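Suppressor of fused homolog (Drosophila melanogaster, PDB 6LPH) probably binds and sequesters transcription factors, and is seen here as its N-terminal part in complex with a peptide of the kinase Fused. Local coordinates at residues G101-R107 / T190-I196; Q206-W210 / N250-D254; V28-Q32 / M57-P61. One frame throughout, in Å; residues are numbered along the deposited sequence.

Contact 1 (G101-R107 / T190-I196)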
loop_
_atom_site.group_PDB
_atom_site.type_symbol
_atom_site.label_atom_id
_atom_site.label_comp_id
_atom_site.label_asym_id
_atom_site.label_seq_id
_atom_site.Cartn_x
_atom_site.Cartn_y
_atom_site.Cartn_z
ATOM N N GLY A 101 -4.339 -10.844 -9.853
ATOM C CA GLY A 101 -4.527 -11.799 -8.750
ATOM C C GLY A 101 -4.193 -11.216 -7.383
ATOM O O GLY A 101 -4.146 -11.943 -6.367
ATOM N N PHE A 102 -3.965 -9.903 -7.355
ATOM C CA PHE A 102 -3.689 -9.229 -6.101
ATOM C C PHE A 102 -4.064 -7.742 -6.153
ATOM O O PHE A 102 -4.315 -7.207 -7.248
ATOM C CB PHE A 102 -2.201 -9.402 -5.725
ATOM C CG PHE A 102 -1.259 -8.625 -6.607
ATOM C CD1 PHE A 102 -0.821 -7.362 -6.238
ATOM C CD2 PHE A 102 -0.831 -9.158 -7.817
ATOM C CE1 PHE A 102 0.049 -6.649 -7.047
ATOM C CE2 PHE A 102 0.021 -8.441 -8.632
ATOM C CZ PHE A 102 0.457 -7.190 -8.251
ATOM N N GLU A 103 -4.163 -7.112 -4.972
ATOM C CA GLU A 103 -4.145 -5.655 -4.860
ATOM C C GLU A 103 -3.045 -5.286 -3.894
ATOM O O GLU A 103 -2.587 -6.124 -3.106
ATOM C CB GLU A 103 -5.497 -5.048 -4.395
ATOM C CG GLU A 103 -6.663 -5.262 -5.399
ATOM C CD GLU A 103 -6.592 -4.415 -6.665
ATOM O OE1 GLU A 103 -5.657 -3.559 -6.843
ATOM O OE2 GLU A 103 -7.527 -4.574 -7.488
ATOM N N LEU A 104 -2.619 -4.019 -3.975
ATOM C CA LEU A 104 -1.591 -3.505 -3.105
ATOM C C LEU A 104 -2.183 -2.896 -1.830
ATOM O O LEU A 104 -3.219 -2.199 -1.887
ATOM C CB LEU A 104 -0.829 -2.392 -3.821
ATOM C CG LEU A 104 -0.068 -2.862 -5.083
ATOM C CD1 LEU A 104 0.479 -1.669 -5.855
ATOM C CD2 LEU A 104 1.063 -3.826 -4.707
ATOM N N THR A 105 -1.533 -3.158 -0.692
ATOM C CA THR A 105 -1.817 -2.403 0.525
ATOM C C THR A 105 -0.541 -1.751 1.100
ATOM O O THR A 105 0.586 -2.114 0.723
ATOM C CB THR A 105 -2.557 -3.216 1.606
ATOM O OG1 THR A 105 -1.635 -4.057 2.293
ATOM C CG2 THR A 105 -3.695 -4.114 0.988
ATOM N N PHE A 106 -0.722 -0.790 1.998
ATOM C CA PHE A 106 0.441 -0.131 2.598
ATOM C C PHE A 106 0.008 0.380 3.973
ATOM O O PHE A 106 -1.135 0.825 4.140
ATOM C CB PHE A 106 0.901 0.987 1.674
ATOM C CG PHE A 106 2.104 1.788 2.175
ATOM C CD1 PHE A 106 3.336 1.161 2.445
ATOM C CD2 PHE A 106 2.020 3.168 2.301
ATOM C CE1 PHE A 106 4.455 1.882 2.851
ATOM C CE2 PHE A 106 3.159 3.926 2.694
ATOM C CZ PHE A 106 4.364 3.275 2.987
ATOM N N ARG A 107 0.876 0.212 4.967
ATOM C CA ARG A 107 0.587 0.709 6.325
ATOM C C ARG A 107 1.607 1.763 6.695
ATOM O O ARG A 107 2.828 1.507 6.737
ATOM C CB ARG A 107 0.566 -0.406 7.345
ATOM C CG ARG A 107 -0.581 -1.417 7.058
ATOM C CD ARG A 107 -0.622 -2.522 8.085
ATOM N NE ARG A 107 -1.614 -3.542 7.715
ATOM C CZ ARG A 107 -2.920 -3.461 7.998
ATOM N NH1 ARG A 107 -3.400 -2.409 8.708
ATOM N NH2 ARG A 107 -3.751 -4.446 7.630
ATOM N N THR A 190 -9.541 -14.959 -7.543
ATOM C CA THR A 190 -8.904 -14.785 -6.236
ATOM C C THR A 190 -8.162 -13.437 -6.243
ATOM O O THR A 190 -7.681 -12.979 -7.281
ATOM C CB THR A 190 -7.901 -15.908 -5.911
ATOM O OG1 THR A 190 -6.918 -15.971 -6.951
ATOM C CG2 THR A 190 -8.616 -17.317 -5.793
ATOM N N VAL A 191 -8.079 -12.837 -5.065
ATOM C CA VAL A 191 -7.350 -11.563 -4.841
ATOM C C VAL A 191 -6.547 -11.746 -3.560
ATOM O O VAL A 191 -7.135 -11.900 -2.488
ATOM C CB VAL A 191 -8.325 -10.396 -4.678
ATOM C CG1 VAL A 191 -7.584 -9.064 -4.316
ATOM C CG2 VAL A 191 -9.132 -10.202 -5.960
ATOM N N ASP A 192 -5.212 -11.756 -3.678
ATOM C CA ASP A 192 -4.311 -11.706 -2.507
ATOM C C ASP A 192 -4.122 -10.228 -2.164
ATOM O O ASP A 192 -3.960 -9.425 -3.067
ATOM C CB ASP A 192 -2.907 -12.206 -2.906
ATOM C CG ASP A 192 -2.811 -13.714 -3.012
ATOM O OD1 ASP A 192 -3.812 -14.399 -2.734
ATOM O OD2 ASP A 192 -1.713 -14.228 -3.359
ATOM N N PHE A 193 -4.075 -9.858 -0.889
ATOM C CA PHE A 193 -3.699 -8.474 -0.539
ATOM C C PHE A 193 -2.209 -8.421 -0.226
ATOM O O PHE A 193 -1.755 -8.954 0.796
ATOM C CB PHE A 193 -4.602 -7.921 0.572
ATOM C CG PHE A 193 -6.030 -7.722 0.109
ATOM C CD1 PHE A 193 -6.984 -8.764 0.207
ATOM C CD2 PHE A 193 -6.402 -6.543 -0.497
ATOM C CE1 PHE A 193 -8.289 -8.594 -0.273
ATOM C CE2 PHE A 193 -7.698 -6.372 -0.990
ATOM C CZ PHE A 193 -8.644 -7.385 -0.878
ATOM N N CYS A 194 -1.437 -7.823 -1.153
ATOM C CA CYS A 194 0.014 -7.781 -1.040
ATOM C C CYS A 194 0.415 -6.476 -0.372
ATOM O O CYS A 194 0.325 -5.389 -0.974
ATOM C CB CYS A 194 0.667 -7.895 -2.423
ATOM S SG CYS A 194 0.482 -9.572 -3.059
ATOM N N GLN A 195 0.862 -6.583 0.876
ATOM C CA GLN A 195 1.231 -5.389 1.621
ATOM C C GLN A 195 2.683 -5.030 1.361
ATOM O O GLN A 195 3.617 -5.816 1.608
ATOM C CB GLN A 195 1.000 -5.564 3.118
ATOM C CG GLN A 195 1.271 -4.293 3.925
ATOM C CD GLN A 195 1.001 -4.497 5.391
ATOM O OE1 GLN A 195 -0.114 -4.868 5.789
ATOM N NE2 GLN A 195 2.018 -4.277 6.210
ATOM N N ILE A 196 2.856 -3.812 0.877
ATOM C CA ILE A 196 4.168 -3.271 0.608
ATOM C C ILE A 196 4.765 -2.794 1.938
ATOM O O ILE A 196 4.053 -2.218 2.774
ATOM C CB ILE A 196 4.019 -2.187 -0.490
ATOM C CG1 ILE A 196 4.225 -2.804 -1.876
ATOM C CG2 ILE A 196 5.081 -1.126 -0.436
ATOM C CD1 ILE A 196 3.700 -4.185 -2.067
HETATM O O HOH W 1 -4.720 -14.500 -6.502
HETATM O O HOH W 2 3.804 -1.222 5.265
#

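Contact 2 (Q206-W210 / N250-D254)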
loop_
_atom_site.group_PDB
_atom_site.type_symbol
_atom_site.label_atom_id
_atom_site.label_comp_id
_atom_site.label_asym_id
_atom_site.label_seq_id
_atom_site.Cartn_x
_atom_site.Cartn_y
_atom_site.Cartn_z
ATOM N N GLN A 206 19.598 -8.244 2.026
ATOM C CA GLN A 206 19.504 -9.566 2.633
ATOM C C GLN A 206 18.256 -10.328 2.211
ATOM O O GLN A 206 18.272 -11.556 2.155
ATOM C CB GLN A 206 19.670 -9.516 4.162
ATOM C CG GLN A 206 20.975 -8.844 4.620
ATOM C CD GLN A 206 22.249 -9.458 4.030
ATOM O OE1 GLN A 206 23.280 -8.770 3.870
ATOM N NE2 GLN A 206 22.194 -10.754 3.715
ATOM N N ALA A 207 17.173 -9.608 1.910
ATOM C CA ALA A 207 15.973 -10.250 1.374
ATOM C C ALA A 207 16.294 -10.831 -0.001
ATOM O O ALA A 207 15.804 -11.920 -0.375
ATOM C CB ALA A 207 14.835 -9.253 1.287
ATOM N N SER A 208 17.130 -10.099 -0.739
ATOM C CA SER A 208 17.547 -10.501 -2.094
ATOM C C SER A 208 18.546 -11.649 -2.046
ATOM O O SER A 208 18.373 -12.646 -2.743
ATOM C CB SER A 208 18.138 -9.303 -2.862
ATOM O OG SER A 208 18.485 -9.652 -4.196
ATOM N N ARG A 209 19.586 -11.532 -1.219
ATOM C CA ARG A 209 20.626 -12.569 -1.246
ATOM C C ARG A 209 20.266 -13.781 -0.382
ATOM O O ARG A 209 20.723 -14.870 -0.656
ATOM C CB ARG A 209 22.021 -12.041 -0.910
ATOM C CG ARG A 209 22.202 -11.499 0.492
ATOM C CD ARG A 209 23.675 -11.121 0.746
ATOM N NE ARG A 209 24.487 -12.333 0.810
ATOM C CZ ARG A 209 24.579 -13.122 1.881
ATOM N NH1 ARG A 209 25.320 -14.218 1.841
ATOM N NH2 ARG A 209 23.930 -12.821 2.993
ATOM N N TRP A 210 19.435 -13.577 0.638
ATOM C CA TRP A 210 19.102 -14.647 1.569
ATOM C C TRP A 210 17.645 -15.062 1.504
ATOM O O TRP A 210 17.328 -16.070 0.903
ATOM C CB TRP A 210 19.549 -14.286 2.984
ATOM C CG TRP A 210 19.030 -15.233 4.042
ATOM C CD1 TRP A 210 19.230 -16.618 4.143
ATOM C CD2 TRP A 210 18.215 -14.878 5.190
ATOM N NE1 TRP A 210 18.589 -17.127 5.251
ATOM C CE2 TRP A 210 17.954 -16.134 5.918
ATOM C CE3 TRP A 210 17.658 -13.689 5.665
ATOM C CZ2 TRP A 210 17.192 -16.159 7.072
ATOM C CZ3 TRP A 210 16.888 -13.740 6.842
ATOM C CH2 TRP A 210 16.659 -14.943 7.513
ATOM N N ASN A 250 22.148 -15.288 10.591
ATOM C CA ASN A 250 21.390 -16.065 9.600
ATOM C C ASN A 250 21.869 -15.825 8.164
ATOM O O ASN A 250 21.453 -16.528 7.247
ATOM C CB ASN A 250 19.893 -15.741 9.700
ATOM C CG ASN A 250 19.356 -15.908 11.096
ATOM O OD1 ASN A 250 18.798 -16.946 11.428
ATOM N ND2 ASN A 250 19.528 -14.882 11.932
ATOM N N LEU A 251 22.761 -14.849 7.986
ATOM C CA LEU A 251 23.134 -14.359 6.656
ATOM C C LEU A 251 24.409 -14.971 6.064
ATOM O O LEU A 251 24.715 -14.744 4.892
ATOM C CB LEU A 251 23.278 -12.837 6.686
ATOM C CG LEU A 251 22.174 -11.997 7.330
ATOM C CD1 LEU A 251 22.625 -10.539 7.302
ATOM C CD2 LEU A 251 20.820 -12.173 6.651
ATOM N N GLN A 252 25.151 -15.723 6.874
ATOM C CA GLN A 252 26.438 -16.277 6.467
ATOM C C GLN A 252 26.284 -17.342 5.377
ATOM O O GLN A 252 25.404 -18.205 5.459
ATOM C CB GLN A 252 27.161 -16.854 7.688
ATOM C CG GLN A 252 27.474 -15.825 8.777
ATOM C CD GLN A 252 27.617 -16.433 10.173
ATOM O OE1 GLN A 252 26.953 -17.418 10.509
ATOM N NE2 GLN A 252 28.471 -15.824 11.007
ATOM N N ASP A 253 27.114 -17.264 4.340
ATOM C CA ASP A 253 27.186 -18.344 3.340
ATOM C C ASP A 253 27.838 -19.535 4.015
ATOM O O ASP A 253 28.858 -19.393 4.707
ATOM C CB ASP A 253 28.044 -17.956 2.136
ATOM C CG ASP A 253 27.660 -16.621 1.529
ATOM O OD1 ASP A 253 26.590 -16.530 0.889
ATOM O OD2 ASP A 253 28.457 -15.669 1.664
ATOM N N ASP A 254 27.273 -20.718 3.825
ATOM C CA ASP A 254 27.921 -21.882 4.406
ATOM C C ASP A 254 28.643 -22.728 3.383
ATOM O O ASP A 254 28.055 -23.205 2.410
ATOM C CB ASP A 254 26.975 -22.733 5.251
ATOM C CG ASP A 254 27.606 -23.157 6.565
ATOM O OD1 ASP A 254 28.854 -23.315 6.618
ATOM O OD2 ASP A 254 26.856 -23.316 7.549
#

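Contact 3 (V28-Q32 / M57-P61)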
loop_
_atom_site.group_PDB
_atom_site.type_symbol
_atom_site.label_atom_id
_atom_site.label_comp_id
_atom_site.label_asym_id
_atom_site.label_seq_id
_atom_site.Cartn_x
_atom_site.Cartn_y
_atom_site.Cartn_z
ATOM N N VAL A 28 -13.957 -5.651 7.786
ATOM C CA VAL A 28 -12.736 -5.393 8.511
ATOM C C VAL A 28 -12.834 -4.008 9.183
ATOM O O VAL A 28 -12.327 -3.795 10.281
ATOM C CB VAL A 28 -11.513 -5.507 7.556
ATOM C CG1 VAL A 28 -10.221 -4.973 8.202
ATOM C CG2 VAL A 28 -11.299 -6.951 7.156
ATOM N N TYR A 29 -13.519 -3.078 8.539
ATOM C CA TYR A 29 -13.638 -1.709 9.061
ATOM C C TYR A 29 -15.107 -1.332 9.159
ATOM O O TYR A 29 -15.551 -0.426 8.443
ATOM C CB TYR A 29 -12.936 -0.724 8.115
ATOM C CG TYR A 29 -11.412 -0.694 8.214
ATOM C CD1 TYR A 29 -10.608 -1.251 7.190
ATOM C CD2 TYR A 29 -10.778 -0.088 9.297
ATOM C CE1 TYR A 29 -9.232 -1.213 7.278
ATOM C CE2 TYR A 29 -9.396 -0.052 9.402
ATOM C CZ TYR A 29 -8.629 -0.614 8.382
ATOM O OH TYR A 29 -7.253 -0.587 8.454
ATOM N N PRO A 30 -15.879 -2.026 10.029
ATOM C CA PRO A 30 -17.322 -1.740 10.123
ATOM C C PRO A 30 -17.611 -0.301 10.572
ATOM O O PRO A 30 -18.635 0.276 10.192
ATOM C CB PRO A 30 -17.817 -2.737 11.179
ATOM C CG PRO A 30 -16.596 -3.143 11.951
ATOM C CD PRO A 30 -15.456 -3.074 10.979
ATOM N N ASN A 31 -16.695 0.297 11.323
ATOM C CA ASN A 31 -16.905 1.686 11.791
ATOM C C ASN A 31 -16.338 2.784 10.904
ATOM O O ASN A 31 -16.348 3.961 11.280
ATOM C CB ASN A 31 -16.441 1.825 13.233
ATOM C CG ASN A 31 -17.087 0.801 14.119
ATOM O OD1 ASN A 31 -18.307 0.679 14.125
ATOM N ND2 ASN A 31 -16.285 0.020 14.818
ATOM N N GLN A 32 -15.856 2.395 9.725
ATOM C CA GLN A 32 -15.484 3.334 8.671
ATOM C C GLN A 32 -16.174 2.961 7.360
ATOM O O GLN A 32 -15.511 2.520 6.406
ATOM C CB GLN A 32 -13.946 3.399 8.507
ATOM C CG GLN A 32 -13.266 4.103 9.664
ATOM C CD GLN A 32 -11.748 4.095 9.585
ATOM O OE1 GLN A 32 -11.174 4.817 8.794
ATOM N NE2 GLN A 32 -11.096 3.278 10.422
ATOM N N MET A 57 -8.399 4.864 1.840
ATOM C CA MET A 57 -7.488 5.219 2.949
ATOM C C MET A 57 -8.245 5.065 4.252
ATOM O O MET A 57 -9.333 5.637 4.398
ATOM C CB MET A 57 -7.018 6.669 2.774
ATOM C CG MET A 57 -6.451 6.941 1.376
ATOM S SD MET A 57 -5.627 8.567 1.307
ATOM C CE MET A 57 -7.068 9.620 1.205
ATOM N N TYR A 58 -7.708 4.271 5.185
ATOM C CA TYR A 58 -8.366 4.078 6.469
ATOM C C TYR A 58 -7.438 4.488 7.603
ATOM O O TYR A 58 -6.225 4.419 7.464
ATOM C CB TYR A 58 -8.729 2.592 6.664
ATOM C CG TYR A 58 -9.862 2.094 5.808
ATOM C CD1 TYR A 58 -9.618 1.491 4.552
ATOM C CD2 TYR A 58 -11.184 2.219 6.242
ATOM C CE1 TYR A 58 -10.665 1.035 3.758
ATOM C CE2 TYR A 58 -12.242 1.729 5.471
ATOM C CZ TYR A 58 -11.984 1.143 4.242
ATOM O OH TYR A 58 -13.043 0.695 3.480
ATOM N N ASN A 59 -8.030 4.896 8.722
ATOM C CA ASN A 59 -7.293 5.048 9.967
ATOM C C ASN A 59 -7.352 3.757 10.731
ATOM O O ASN A 59 -8.440 3.184 10.890
ATOM C CB ASN A 59 -7.915 6.138 10.856
ATOM C CG ASN A 59 -7.119 6.354 12.138
ATOM O OD1 ASN A 59 -5.991 6.807 12.084
ATOM N ND2 ASN A 59 -7.695 6.016 13.280
ATOM N N TYR A 60 -6.204 3.295 11.214
ATOM C CA TYR A 60 -6.191 2.153 12.128
ATOM C C TYR A 60 -5.654 2.608 13.494
ATOM O O TYR A 60 -4.486 2.979 13.590
ATOM C CB TYR A 60 -5.366 0.963 11.581
ATOM C CG TYR A 60 -5.598 -0.254 12.452
ATOM C CD1 TYR A 60 -4.669 -0.631 13.429
ATOM C CD2 TYR A 60 -6.799 -1.006 12.335
ATOM C CE1 TYR A 60 -4.930 -1.740 14.277
ATOM C CE2 TYR A 60 -7.059 -2.090 13.172
ATOM C CZ TYR A 60 -6.128 -2.452 14.139
ATOM O OH TYR A 60 -6.389 -3.538 14.968
ATOM N N PRO A 61 -6.501 2.577 14.555
ATOM C CA PRO A 61 -6.071 3.085 15.857
ATOM C C PRO A 61 -4.893 2.336 16.485
ATOM O O PRO A 61 -4.175 2.911 17.318
ATOM C CB PRO A 61 -7.346 2.922 16.740
ATOM C CG PRO A 61 -8.486 2.933 15.770
ATOM C CD PRO A 61 -7.929 2.181 14.569
HETATM O O HOH W 3 -15.285 0.401 4.801
#

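Contact 1 (G101-R107 / T190-I196)
Strands 102-107 and 190-196 run side by side in the same direction, their axes 4.4 Å apart at closest approach and twisted by 38°. The hydrogen bonds follow the parallel pattern: Asp192 N gives to Gly101 O (2.9 Å), Glu103 N to Asp192 O (3.0 Å), Cys194 N to Glu103 O (2.8 Å), Thr105 N to Cys194 O (2.9 Å) and Ile196 N to Thr105 O (2.8 Å). Gly101, where the chain turns a corner, has a positive phi (94°) that would jam a side chain against the preceding carbonyl. Apolar Phe102, Leu104, Phe106, Cys194 and Ile196 share one face, where Cys194 SG lies 3.8 Å from Phe102 CB and Leu104 CD2 3.7 Å from Ile196 CD1; helix 131-146 covers it. The other face mixes the Phe193 ring with buried polar groups. Long, flexible Arg107 and Gln195 can meet there, Arg107 NE giving to Gln195 OE1 (2.8 Å), while Arg107 also pairs with Asp178, which accepts from Thr105 OG1 as well. Glu103 turns its carboxylate to Ser76, Ser80 and nearby backbone amides. This is a parallel pair within a mixed sheet, closed by a long connection containing helices and further strands, at the centre of the SUFU N-terminal domain.

Contact 2 (Q206-W210 / N250-D254)
Arg209 supplies the polar link, reaching from helix 201-219 to segment 250-254, near the end of this N-terminal construct. Arg209 NH2 gives a hydrogen bond to Leu251 O (2.8 Å) and Arg209 NH1 a longer one to the same atom (3.2 Å). Arg209 NH1 also forms a salt bridge with Asp253 OD1 (2.8 Å), its hydrogen bond weak. A long, charged side chain suits this exposed place, because it can span the gap and serve a carbonyl and a carboxylate together. Inward of these polar groups, the branched Leu251 packs against Trp210, with CD2 3.6 Å from Trp210 CE3, and against the stem of Gln206; Phe241 of helix 240-243 adds to this apolar patch. Asn250 lays its CB over the six-membered ring of Trp210 as a CH-pi contact, 4.2 Å from the centroid, while its amide turns back to Thr247 O. The arrangement is surface packing of an irregular segment against a helix, with an exposed Arg209-Asp253 salt bridge beside it.

Contact 3 (V28-Q32 / M57-P61)
Gln32 uses both ends of its amide on the backbone of one residue: NE2 gives to Asn59 O (2.7 Å) and OE1 accepts from Asn59 N (3.1 Å). A primary amide suits this place because its donor and acceptor match the NH and CO of Asn59, as another strand's backbone would. A water 2.7 Å from Gln32 O donates to it and also hydrogen-bonds Tyr58 OH at 2.6 Å. Gln32 N gives to Tyr29 O (3.1 Å), closing a type I turn that brings Tyr29 and Gln32 to the same strand. Beside these polar groups the rings of Tyr29 and Tyr58 form an offset stack, planes at 5° and centroids 4.1 Å apart; tyrosine fits because its flat ring stacks while the hydroxyl finds a partner, here His73 for Tyr29. Asn59 directs its OD1 to Lys110. The turn follows helix 16-28 and leads into strand 36-40, so this contact ties the end of that helix to strand 54-60, itself flanked in the sheet by strands 36-40 and 71-77.

Overall arrangement
Contacts 1 and 3 reach the same mixed sheet, their centres about 17 Å apart, and they touch where Arg107 NH1 lies 4.3 Å from Tyr29 OH. Strand 71-77 lies between their strands 54-60 and 97-109, and its His73 accompanies both, touching Arg107 and Thr105 while its ND1 is hydrogen-bonded to Tyr29 OH. Contact 2 lies beyond the sheet, its centre about 26 Å from that of contact 1, although strand 189-199 leads directly into helix 201-219. Contacts 2 and 3 sit on opposite sides of the chain's centre, about 37 Å between centres. The bound peptide packs on Met57, within the 57-61 segment of contact 3, on the strand that Gln32 and Tyr29 engage.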